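Side-chain contacts in glycoside hydrolase family protein (Novosphingobium sp. PP1Y, PDB 6Q2F), which probably hydrolyses alpha-L-rhamnosidic bonds, releasing L-rhamnose from rhamnosylated substrates, as a glycoside hydrolase: residues A[75-78]-A[79-82]; A[705-708]-A[709-713]; A[714-717]-A[718-722]; A[1068-1072]-A[1073-1077]; A[1096-1099]-A[1100-1103]. All coordinates share one frame; numbering follows the deposited sequence.

In the fold
Contact 1 comes first in the chain, at the C-terminal end of helix 68-81, the first helix of the (beta/alpha)8 barrel. Contact 2 lies more than 600 residues later. It turns the chain after strand 697-698 and leads into helix 712-726, whose next turns form contact 3. Contact 4 is the bend between strands 1065-1070 and 1076-1078 of the C-terminal beta-sandwich domain. Contact 5 starts helix 1099-1105 in the same domain. All five follow in series; none nests or crosses. Contact 2 touches the other four, so it ties helix 68-81 of the barrel to the sandwich. Contact 3 also touches contacts 1 and 4. Contacts 4 and 5 stay about 9 Å apart at their nearest atoms.

Contact 1: residues A[75-78]-A[79-82]; sequences LEWM and KRVG
V81 sits over one face of the W77 indole, one helical turn further on. Both of its methyls lie on that face. CG1 of V81 is 3.5 Å from CE2 of W77, toward the rim of the ring system. CG2 is above the six-membered ring, 4.0 Å from its centroid and only 11° off the normal, a CH-pi contact. W77 carries its CG anti to the backbone N (chi1 171°), which lays the ring beside its own carbonyl carbon and under V81.

R80 meets the same indole at its edge. NH2 of R80 is 3.8 Å from CD1 of W77 and close to the ring plane. The guanidinium plane is turned 67° from the ring, and one guanidinium face rests against the backbone, with CZ of R80 3.8 Å from CA of W77. A water joins R80 to E76. It donates to OE2 of E76 at 2.8 Å and accepts from NH1 of R80 at 3.3 Å.

These residues form the last turns of helix 68-81, which crosses from strand 56-62 to strand 85-91 in a beta-alpha-beta unit of the (beta/alpha)8 barrel. The helix ends in a Schellman motif. G82 has positive phi, and its N donates to O of K79 at 3.1 Å.

L75 and selenomethionine M78 pack on W59 and L86 of the barrel strands. Further out, W77 NE1 donates to O of A708, and F701 makes an edge-to-face ring contact with W77. R80 NH2 forms a salt bridge with E709.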
# COMPACT_ATOMS: atom_id res chain seq x y z
N LEU A 75 -2.83 22.79 -16.38
CA LEU A 75 -3.12 23.35 -15.06
C LEU A 75 -4.34 24.26 -15.10
O LEU A 75 -5.07 24.35 -14.11
CB LEU A 75 -1.89 24.08 -14.53
CG LEU A 75 -0.90 23.21 -13.73
CD1 LEU A 75 -0.35 22.06 -14.57
CD2 LEU A 75 0.23 24.05 -13.16
N GLU A 76 -4.61 24.89 -16.24
CA GLU A 76 -5.85 25.65 -16.37
C GLU A 76 -7.06 24.71 -16.39
O GLU A 76 -8.12 25.06 -15.86
CB GLU A 76 -5.83 26.53 -17.62
CG GLU A 76 -4.86 27.72 -17.54
CD GLU A 76 -4.70 28.42 -18.87
OE1 GLU A 76 -4.34 29.61 -18.87
OE2 GLU A 76 -4.94 27.78 -19.91
N TRP A 77 -6.93 23.53 -17.01
CA TRP A 77 -8.01 22.55 -16.95
C TRP A 77 -8.29 22.13 -15.51
O TRP A 77 -9.45 22.06 -15.09
CB TRP A 77 -7.68 21.32 -17.81
CG TRP A 77 -8.68 20.22 -17.57
CD1 TRP A 77 -9.98 20.18 -17.99
CD2 TRP A 77 -8.47 19.01 -16.83
NE1 TRP A 77 -10.59 19.02 -17.56
CE2 TRP A 77 -9.68 18.28 -16.85
CE3 TRP A 77 -7.39 18.47 -16.15
CZ2 TRP A 77 -9.83 17.04 -16.22
CZ3 TRP A 77 -7.53 17.23 -15.53
CH2 TRP A 77 -8.74 16.53 -15.56
N MSE A 78 -7.24 21.89 -14.74
CA MSE A 78 -7.36 21.44 -13.35
C MSE A 78 -8.09 22.47 -12.51
O MSE A 78 -8.88 22.11 -11.64
CB MSE A 78 -5.98 21.17 -12.75
CG MSE A 78 -5.29 19.94 -13.29
SE MSE A 78 -3.44 19.77 -12.58
CE MSE A 78 -2.79 18.35 -13.74
N LYS A 79 -7.80 23.75 -12.75
CA LYS A 79 -8.56 24.79 -12.08
C LYS A 79 -10.03 24.74 -12.47
O LYS A 79 -10.90 24.77 -11.59
CB LYS A 79 -7.98 26.17 -12.36
CG LYS A 79 -6.66 26.40 -11.67
CD LYS A 79 -6.79 26.14 -10.17
CE LYS A 79 -7.64 27.18 -9.49
NZ LYS A 79 -7.46 27.06 -8.02
N ARG A 80 -10.33 24.67 -13.78
CA ARG A 80 -11.74 24.64 -14.22
C ARG A 80 -12.51 23.54 -13.51
O ARG A 80 -13.67 23.71 -13.12
CB ARG A 80 -11.85 24.44 -15.73
CG ARG A 80 -11.58 25.65 -16.59
CD ARG A 80 -12.18 25.49 -18.02
NE ARG A 80 -11.58 24.42 -18.81
CZ ARG A 80 -10.33 24.44 -19.26
NH1 ARG A 80 -9.54 25.48 -18.98
NH2 ARG A 80 -9.87 23.44 -20.01
N VAL A 81 -11.86 22.39 -13.34
CA VAL A 81 -12.50 21.17 -12.88
C VAL A 81 -12.43 21.01 -11.35
O VAL A 81 -12.98 20.05 -10.80
CB VAL A 81 -11.88 19.92 -13.53
CG1 VAL A 81 -12.11 19.94 -15.04
CG2 VAL A 81 -10.39 19.85 -13.22
N GLY A 82 -11.78 21.94 -10.65
CA GLY A 82 -11.74 21.97 -9.20
C GLY A 82 -10.68 21.11 -8.55
O GLY A 82 -10.85 20.73 -7.39
O HOH W 1 -7.15 26.45 -20.96

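Contact 2: residues A[705-708]-A[709-713]; sequences ESWA and EMARP
W707 has its CG between the backbone N and the carbonyl carbon (chi1 48°), and this swings the indole forward to A711. CZ3 of W707 is 3.6 Å from CB of A711. The methyl meets the ring obliquely. A type I beta turn from E705 to A708 starts this segment, and short turns follow it up to helix 712-726.

Two backbone bonds join the halves. N of selenomethionine M710 donates to O of W707 at 2.8 Å, from well above the carbonyl plane. N of A711 reaches O of A708 at 3.3 Å, and this bond is weak. Both span three residues, as in a 3-10 turn. A water also bridges the bend. It donates to O of S706 at 2.8 Å and accepts from N of E709 at 2.8 Å.

W707 and M710 face the C-terminal sandwich, touching A1095 and L1057 of its strands. NE1 of W707 donates to O of F655.

E705 folds over the indole, its CG 3.4 Å above the ring plane and toward the rim. Its carboxylate then turns back to its neighbour: OE1 of E705 accepts from N of S706 at 2.8 Å, through the anti lone pair.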
# COMPACT_ATOMS: atom_id res chain seq x y z
N GLU A 705 -9.44 13.74 -21.78
CA GLU A 705 -10.56 12.83 -21.51
C GLU A 705 -11.82 13.35 -22.19
O GLU A 705 -12.03 14.56 -22.30
CB GLU A 705 -10.76 12.69 -19.99
CG GLU A 705 -11.87 11.72 -19.53
CD GLU A 705 -11.72 10.29 -20.05
OE1 GLU A 705 -12.03 10.05 -21.24
OE2 GLU A 705 -11.31 9.40 -19.29
N SER A 706 -12.65 12.42 -22.69
CA SER A 706 -13.82 12.83 -23.47
C SER A 706 -14.77 13.69 -22.64
O SER A 706 -15.30 14.70 -23.13
CB SER A 706 -14.54 11.60 -24.03
OG SER A 706 -14.68 10.60 -23.05
N TRP A 707 -14.98 13.33 -21.38
CA TRP A 707 -15.85 14.09 -20.49
C TRP A 707 -15.08 15.09 -19.64
O TRP A 707 -15.60 15.56 -18.62
CB TRP A 707 -16.66 13.13 -19.61
CG TRP A 707 -15.83 12.05 -18.96
CD1 TRP A 707 -15.45 10.86 -19.52
CD2 TRP A 707 -15.30 12.05 -17.62
NE1 TRP A 707 -14.70 10.13 -18.62
CE2 TRP A 707 -14.60 10.84 -17.45
CE3 TRP A 707 -15.35 12.96 -16.56
CZ2 TRP A 707 -13.95 10.50 -16.24
CZ3 TRP A 707 -14.72 12.63 -15.37
CH2 TRP A 707 -14.02 11.40 -15.22
N ALA A 708 -13.86 15.44 -20.05
CA ALA A 708 -12.99 16.25 -19.19
C ALA A 708 -13.60 17.61 -18.88
O ALA A 708 -13.48 18.10 -17.76
CB ALA A 708 -11.63 16.43 -19.85
N GLU A 709 -14.24 18.24 -19.86
CA GLU A 709 -14.82 19.54 -19.56
C GLU A 709 -16.13 19.43 -18.79
O GLU A 709 -16.76 20.45 -18.50
CB GLU A 709 -15.02 20.35 -20.84
CG GLU A 709 -13.70 20.67 -21.54
CD GLU A 709 -12.72 21.41 -20.62
OE1 GLU A 709 -11.49 21.24 -20.81
OE2 GLU A 709 -13.17 22.15 -19.72
N MSE A 710 -16.56 18.23 -18.44
CA MSE A 710 -17.71 18.08 -17.57
C MSE A 710 -17.38 17.33 -16.29
O MSE A 710 -18.25 16.73 -15.67
CB MSE A 710 -18.85 17.39 -18.32
CG MSE A 710 -19.55 18.33 -19.32
SE MSE A 710 -20.91 17.43 -20.44
CE MSE A 710 -21.82 16.44 -19.00
N ALA A 711 -16.11 17.36 -15.86
CA ALA A 711 -15.69 16.62 -14.68
C ALA A 711 -15.84 17.40 -13.38
O ALA A 711 -15.65 16.81 -12.30
CB ALA A 711 -14.23 16.17 -14.83
N ARG A 712 -16.14 18.69 -13.44
CA ARG A 712 -16.22 19.49 -12.22
C ARG A 712 -17.21 18.94 -11.20
O ARG A 712 -16.85 18.88 -10.01
CB ARG A 712 -16.55 20.95 -12.59
CG ARG A 712 -16.77 21.91 -11.40
CD ARG A 712 -15.50 22.10 -10.62
NE ARG A 712 -15.63 23.07 -9.54
CZ ARG A 712 -14.96 24.22 -9.47
NH1 ARG A 712 -14.10 24.55 -10.43
NH2 ARG A 712 -15.15 25.02 -8.43
N PRO A 713 -18.44 18.52 -11.57
CA PRO A 713 -19.34 17.95 -10.54
C PRO A 713 -18.77 16.71 -9.88
O PRO A 713 -18.93 16.55 -8.67
CB PRO A 713 -20.62 17.64 -11.33
CG PRO A 713 -20.59 18.59 -12.49
CD PRO A 713 -19.11 18.63 -12.87
O HOH W 2 -15.27 17.33 -22.31

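Contact 3: residues A[714-717]-A[718-722]; sequences WVDY and IARSS
R720 runs back along helix 712-726 over D716, one turn earlier. This helix follows the (beta/alpha)8 barrel, probably the catalytic domain, and leads into the domains after it. CB of R720 rests against O of D716. CG presses on the same oxygen, with CG of R720 3.1 Å from O of D716. The chain is extended from CG to NE (chi2 -170°, chi3 177°), which carries the guanidinium out along D716. At the tip, one guanidinium face lies over D716, with NH1 of R720 3.8 Å from CB of D716. NH1 also donates to a water at 3.1 Å. That water lies at the guanidinium edge and makes a weak bond to OD2 of D716. The charges are near but do not bond: OD2 of D716 is 4.4 Å from NH2 of R720 and well out of its plane. The guanidinium is held instead by the carbonyls of F46, K47 and P933, while OD1 of D716 pairs with R712.

I718 also reaches back one turn, to W714. Its CD1 sits over one face of W714, 3.9 Å from the centroid of the six-membered ring, a CH-pi contact. W714 and Y717 both make edge-to-face contacts with W1071 of the C-terminal domain. The hydroxyl of Y717 bonds to D665 and K661.

S721 OG lies over the centre of the Y717 ring. A water donates to this OG and, weakly, to OH of Y717. O of Y717 is gripped twice, by OG of S721 at 2.9 Å and by N of S721 at 3.0 Å, from opposite faces of the carbonyl plane.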
# COMPACT_ATOMS: atom_id res chain seq x y z
N TRP A 714 -18.08 15.85 -10.64
CA TRP A 714 -17.41 14.68 -10.06
C TRP A 714 -16.33 15.11 -9.07
O TRP A 714 -16.28 14.61 -7.95
CB TRP A 714 -16.83 13.83 -11.21
CG TRP A 714 -15.81 12.74 -10.87
CD1 TRP A 714 -14.54 12.63 -11.38
CD2 TRP A 714 -15.97 11.62 -9.97
NE1 TRP A 714 -13.92 11.51 -10.87
CE2 TRP A 714 -14.77 10.87 -10.02
CE3 TRP A 714 -17.01 11.17 -9.15
CZ2 TRP A 714 -14.58 9.71 -9.25
CZ3 TRP A 714 -16.82 10.00 -8.39
CH2 TRP A 714 -15.61 9.30 -8.45
N VAL A 715 -15.48 16.06 -9.45
CA VAL A 715 -14.44 16.52 -8.53
C VAL A 715 -15.07 17.20 -7.32
O VAL A 715 -14.59 17.06 -6.19
CB VAL A 715 -13.45 17.44 -9.27
CG1 VAL A 715 -12.37 17.96 -8.32
CG2 VAL A 715 -12.80 16.67 -10.45
N ASP A 716 -16.18 17.93 -7.53
CA ASP A 716 -16.88 18.55 -6.40
C ASP A 716 -17.40 17.49 -5.44
O ASP A 716 -17.41 17.69 -4.22
CB ASP A 716 -18.05 19.40 -6.90
CG ASP A 716 -17.63 20.77 -7.41
OD1 ASP A 716 -16.56 21.27 -7.04
OD2 ASP A 716 -18.43 21.36 -8.16
N TYR A 717 -17.87 16.37 -5.97
CA TYR A 717 -18.33 15.28 -5.12
C TYR A 717 -17.19 14.77 -4.26
O TYR A 717 -17.36 14.54 -3.05
CB TYR A 717 -18.89 14.16 -6.01
CG TYR A 717 -19.17 12.87 -5.29
CD1 TYR A 717 -18.18 11.90 -5.13
CD2 TYR A 717 -20.43 12.61 -4.78
CE1 TYR A 717 -18.46 10.70 -4.48
CE2 TYR A 717 -20.72 11.43 -4.14
CZ TYR A 717 -19.73 10.49 -3.99
OH TYR A 717 -20.05 9.31 -3.37
N ILE A 718 -16.00 14.62 -4.85
CA ILE A 718 -14.84 14.19 -4.09
C ILE A 718 -14.41 15.26 -3.10
O ILE A 718 -14.08 14.96 -1.95
CB ILE A 718 -13.70 13.83 -5.06
CG1 ILE A 718 -14.11 12.64 -5.94
CG2 ILE A 718 -12.39 13.56 -4.27
CD1 ILE A 718 -13.17 12.41 -7.16
N ALA A 719 -14.42 16.53 -3.53
CA ALA A 719 -14.02 17.61 -2.63
C ALA A 719 -14.99 17.78 -1.47
O ALA A 719 -14.58 18.07 -0.35
CB ALA A 719 -13.91 18.92 -3.41
N ARG A 720 -16.30 17.62 -1.73
CA ARG A 720 -17.26 17.78 -0.64
C ARG A 720 -17.16 16.63 0.35
O ARG A 720 -17.27 16.83 1.56
CB ARG A 720 -18.69 17.86 -1.18
CG ARG A 720 -18.95 19.11 -1.95
CD ARG A 720 -20.42 19.29 -2.26
NE ARG A 720 -20.64 20.56 -2.94
CZ ARG A 720 -21.03 20.65 -4.20
NH1 ARG A 720 -21.26 19.54 -4.89
NH2 ARG A 720 -21.20 21.83 -4.76
N SER A 721 -16.98 15.42 -0.16
CA SER A 721 -16.84 14.27 0.72
C SER A 721 -15.57 14.41 1.55
O SER A 721 -15.58 14.15 2.76
CB SER A 721 -16.81 13.00 -0.12
OG SER A 721 -18.05 12.82 -0.78
N SER A 722 -14.47 14.83 0.91
CA SER A 722 -13.21 14.99 1.61
C SER A 722 -13.33 16.04 2.71
O SER A 722 -12.80 15.86 3.81
CB SER A 722 -12.11 15.41 0.62
OG SER A 722 -11.98 14.47 -0.43
O HOH W 3 -21.72 20.48 -7.77
O HOH W 4 -19.28 10.18 -0.88

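Contact 4: residues A[1068-1072]-A[1073-1077]; sequences GTAWH and APYRL
A1070 and Y1075 make the central apolar contact, with CB of A1070 3.6 Å from CD2 of Y1075. L1077 adds to it, its CG 4.2 Å from CB of A1070.

Contacts of side chains with backbone come next. The face of the Y1075 ring lies against the main chain of H1072, whose C is 3.6 Å above the ring plane and over the centre. At the ring edge, in plane, O of A1070 is 3.3 Å from CD2 of Y1075. The chain thus wraps round the tyrosine on a face and an edge. CD1 of L1077 reaches back to O of G1068 at 3.5 Å. The OH of Y1075 bonds to O of D1056.

One hydrogen bond joins the two segments, between neighbours in sequence. ND1 of H1072 donates to O of A1073 at 3.0 Å, with an angle of 160°. The oxygen lies in the imidazole plane, but the donor stands well above the carbonyl plane. In H1072, chi1 (71°) brings the ring over to A1073, and chi2 (74°) turns its ND1 edge to the carbonyl. NE2 bonds to E934. Both partners are acceptors, one a carboxylate, which would favour a doubly protonated ring.

The peptide before P1074 is cis, and Y1075 centres an inverse gamma turn. The two segments run nearly antiparallel.

The bend passes from one sheet of the C-terminal beta-sandwich to the other. Strand 1065-1070 is the edge strand of a six-stranded sheet, and strand 1076-1078 that of a four-stranded one. W1071 is buried against P657 of helix 657-670 and P713 of helix 712-726.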
# COMPACT_ATOMS: atom_id res chain seq x y z
N GLY A 1068 -27.59 21.62 -12.67
CA GLY A 1068 -26.70 20.59 -12.18
C GLY A 1068 -26.35 19.62 -13.28
O GLY A 1068 -26.79 19.75 -14.43
N THR A 1069 -25.52 18.64 -12.93
CA THR A 1069 -25.25 17.55 -13.85
C THR A 1069 -25.35 16.22 -13.13
O THR A 1069 -24.85 16.07 -12.01
CB THR A 1069 -23.89 17.74 -14.58
OG1 THR A 1069 -22.99 16.66 -14.32
CG2 THR A 1069 -23.30 19.09 -14.29
N ALA A 1070 -26.06 15.29 -13.76
CA ALA A 1070 -26.31 13.97 -13.21
C ALA A 1070 -25.28 13.02 -13.81
O ALA A 1070 -25.18 12.89 -15.03
CB ALA A 1070 -27.74 13.52 -13.56
N TRP A 1071 -24.47 12.40 -12.94
CA TRP A 1071 -23.40 11.54 -13.41
C TRP A 1071 -23.46 10.12 -12.85
O TRP A 1071 -22.56 9.33 -13.13
CB TRP A 1071 -22.02 12.16 -13.09
CG TRP A 1071 -21.84 12.60 -11.65
CD1 TRP A 1071 -22.11 13.83 -11.13
CD2 TRP A 1071 -21.34 11.81 -10.57
NE1 TRP A 1071 -21.82 13.85 -9.79
CE2 TRP A 1071 -21.33 12.63 -9.42
CE3 TRP A 1071 -20.88 10.49 -10.46
CZ2 TRP A 1071 -20.89 12.17 -8.17
CZ3 TRP A 1071 -20.44 10.04 -9.21
CH2 TRP A 1071 -20.46 10.88 -8.09
N HIS A 1072 -24.51 9.76 -12.11
CA HIS A 1072 -24.70 8.38 -11.69
C HIS A 1072 -26.18 8.17 -11.42
O HIS A 1072 -26.94 9.13 -11.24
CB HIS A 1072 -23.83 8.03 -10.46
CG HIS A 1072 -24.29 8.67 -9.19
ND1 HIS A 1072 -25.42 8.25 -8.51
CD2 HIS A 1072 -23.77 9.69 -8.47
CE1 HIS A 1072 -25.57 8.99 -7.42
NE2 HIS A 1072 -24.59 9.87 -7.37
N ALA A 1073 -26.59 6.91 -11.37
CA ALA A 1073 -28.00 6.58 -11.22
C ALA A 1073 -28.40 6.66 -9.74
O ALA A 1073 -27.62 6.30 -8.88
CB ALA A 1073 -28.29 5.19 -11.79
N PRO A 1074 -29.62 7.17 -9.46
CA PRO A 1074 -30.56 7.68 -10.47
C PRO A 1074 -30.21 9.08 -10.98
O PRO A 1074 -29.92 9.99 -10.21
CB PRO A 1074 -31.91 7.68 -9.74
CG PRO A 1074 -31.58 7.76 -8.30
CD PRO A 1074 -30.18 7.21 -8.10
N TYR A 1075 -30.25 9.23 -12.31
CA TYR A 1075 -29.93 10.48 -12.99
C TYR A 1075 -31.12 11.41 -12.84
O TYR A 1075 -31.99 11.50 -13.71
CB TYR A 1075 -29.62 10.22 -14.45
CG TYR A 1075 -28.32 9.50 -14.68
CD1 TYR A 1075 -28.27 8.11 -14.69
CD2 TYR A 1075 -27.15 10.20 -14.86
CE1 TYR A 1075 -27.06 7.44 -14.92
CE2 TYR A 1075 -25.94 9.56 -15.08
CZ TYR A 1075 -25.91 8.18 -15.12
OH TYR A 1075 -24.69 7.56 -15.33
N ARG A 1076 -31.16 12.13 -11.73
CA ARG A 1076 -32.33 12.92 -11.40
C ARG A 1076 -31.88 14.27 -10.87
O ARG A 1076 -30.96 14.33 -10.05
CB ARG A 1076 -33.19 12.16 -10.38
CG ARG A 1076 -34.22 12.97 -9.64
CD ARG A 1076 -34.82 12.10 -8.53
NE ARG A 1076 -35.57 10.99 -9.09
CZ ARG A 1076 -36.83 10.70 -8.76
NH1 ARG A 1076 -37.48 11.41 -7.85
NH2 ARG A 1076 -37.43 9.66 -9.34
N LEU A 1077 -32.51 15.34 -11.34
CA LEU A 1077 -32.16 16.69 -10.93
C LEU A 1077 -33.41 17.47 -10.55
O LEU A 1077 -34.47 17.30 -11.16
CB LEU A 1077 -31.42 17.44 -12.04
CG LEU A 1077 -30.06 16.85 -12.43
CD1 LEU A 1077 -29.48 17.61 -13.58
CD2 LEU A 1077 -29.13 16.90 -11.22

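Contact 5: residues A[1096-1099]-A[1100-1103]; sequences NTWV and NRLI
I1103 N donates to O of V1099 at 2.9 Å, the shortest direct polar bond across this contact and nearly straight at 169°. It belongs to the first turn of helix 1099-1105, which follows strand 1086-1095 of the C-terminal beta-sandwich. CG1 and CD1 of I1103 pack against the same oxygen. The side chains run side by side and point the same way, with CG1 of V1099 3.7 Å from CD1 of I1103. V1099 has CG1 anti to its backbone N (chi1 169°), which brings that branch alongside I1103.

The second bond of the turn goes from N of L1102 to O of W1098, at 3.0 Å. L1102 also bends over this carbonyl, and its CD1 is 4.1 Å from CB of W1098.

The start of the helix is capped. OG1 of T1097 accepts from N of V1099 at 3.3 Å, a weak bond. A water takes up the next amide: it accepts from N of N1100 at 3.2 Å and donates to O of T1097 at 2.8 Å.

The buried side-chain amides are held from outside, N1096 by F1025 and G1027, and N1100 by R1128. W1098 donates from NE1 to O of Q704 and meets W653 edge to face, while O of N1096 bonds to OG of S706; the bonds to Q704 and S706 join the helix start to the loop before helix 712-726.

R1101 sends its guanidinium away, to a salt bridge with D1105. Its aliphatic base stays behind at the indole edge, with CB of R1101 4.0 Å from CE3 of W1098.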
# COMPACT_ATOMS: atom_id res chain seq x y z
N ASN A 1096 -19.91 10.94 -22.95
CA ASN A 1096 -19.60 9.53 -22.77
C ASN A 1096 -18.08 9.37 -22.72
O ASN A 1096 -17.35 10.36 -22.64
CB ASN A 1096 -20.23 8.68 -23.87
CG ASN A 1096 -19.73 9.07 -25.25
OD1 ASN A 1096 -19.16 10.14 -25.43
ND2 ASN A 1096 -19.97 8.20 -26.24
N THR A 1097 -17.60 8.13 -22.76
CA THR A 1097 -16.18 7.83 -22.76
C THR A 1097 -15.64 7.77 -24.20
O THR A 1097 -16.39 7.78 -25.18
CB THR A 1097 -15.88 6.50 -22.07
OG1 THR A 1097 -16.48 5.44 -22.83
CG2 THR A 1097 -16.41 6.48 -20.62
N TRP A 1098 -14.31 7.70 -24.30
CA TRP A 1098 -13.65 7.53 -25.60
C TRP A 1098 -13.80 6.14 -26.18
O TRP A 1098 -13.34 5.93 -27.31
CB TRP A 1098 -12.15 7.82 -25.48
CG TRP A 1098 -11.80 9.25 -25.61
CD1 TRP A 1098 -11.33 10.08 -24.62
CD2 TRP A 1098 -11.90 10.04 -26.80
NE1 TRP A 1098 -11.12 11.35 -25.14
CE2 TRP A 1098 -11.46 11.34 -26.47
CE3 TRP A 1098 -12.30 9.77 -28.12
CZ2 TRP A 1098 -11.42 12.38 -27.42
CZ3 TRP A 1098 -12.26 10.80 -29.06
CH2 TRP A 1098 -11.82 12.09 -28.70
N VAL A 1099 -14.42 5.21 -25.46
CA VAL A 1099 -14.36 3.80 -25.85
C VAL A 1099 -14.92 3.60 -27.26
O VAL A 1099 -14.33 2.90 -28.09
CB VAL A 1099 -15.10 2.93 -24.82
CG1 VAL A 1099 -15.30 1.51 -25.33
CG2 VAL A 1099 -14.35 2.93 -23.50
N ASN A 1100 -16.08 4.21 -27.54
CA ASN A 1100 -16.80 3.90 -28.76
C ASN A 1100 -16.08 4.46 -29.98
O ASN A 1100 -16.01 3.81 -31.02
CB ASN A 1100 -18.24 4.44 -28.67
CG ASN A 1100 -19.13 3.62 -27.74
OD1 ASN A 1100 -18.69 2.62 -27.15
ND2 ASN A 1100 -20.38 4.04 -27.60
N ARG A 1101 -15.55 5.68 -29.88
CA ARG A 1101 -14.78 6.25 -30.99
C ARG A 1101 -13.47 5.51 -31.21
O ARG A 1101 -12.95 5.48 -32.33
CB ARG A 1101 -14.50 7.73 -30.74
CG ARG A 1101 -13.92 8.46 -31.94
CD ARG A 1101 -14.91 8.38 -33.13
NE ARG A 1101 -14.52 7.38 -34.12
CZ ARG A 1101 -15.13 7.21 -35.29
NH1 ARG A 1101 -16.16 7.96 -35.63
NH2 ARG A 1101 -14.70 6.28 -36.14
N LEU A 1102 -12.91 4.94 -30.14
CA LEU A 1102 -11.74 4.08 -30.29
C LEU A 1102 -12.11 2.81 -31.05
O LEU A 1102 -11.41 2.42 -31.99
CB LEU A 1102 -11.17 3.73 -28.91
CG LEU A 1102 -10.42 4.81 -28.13
CD1 LEU A 1102 -10.21 4.37 -26.69
CD2 LEU A 1102 -9.06 5.08 -28.80
N ILE A 1103 -13.20 2.16 -30.64
CA ILE A 1103 -13.67 1.01 -31.40
C ILE A 1103 -14.00 1.41 -32.83
O ILE A 1103 -13.62 0.73 -33.78
CB ILE A 1103 -14.88 0.38 -30.68
CG1 ILE A 1103 -14.42 -0.13 -29.31
CG2 ILE A 1103 -15.47 -0.72 -31.56
CD1 ILE A 1103 -15.57 -0.48 -28.39
O HOH W 5 -18.16 5.65 -25.64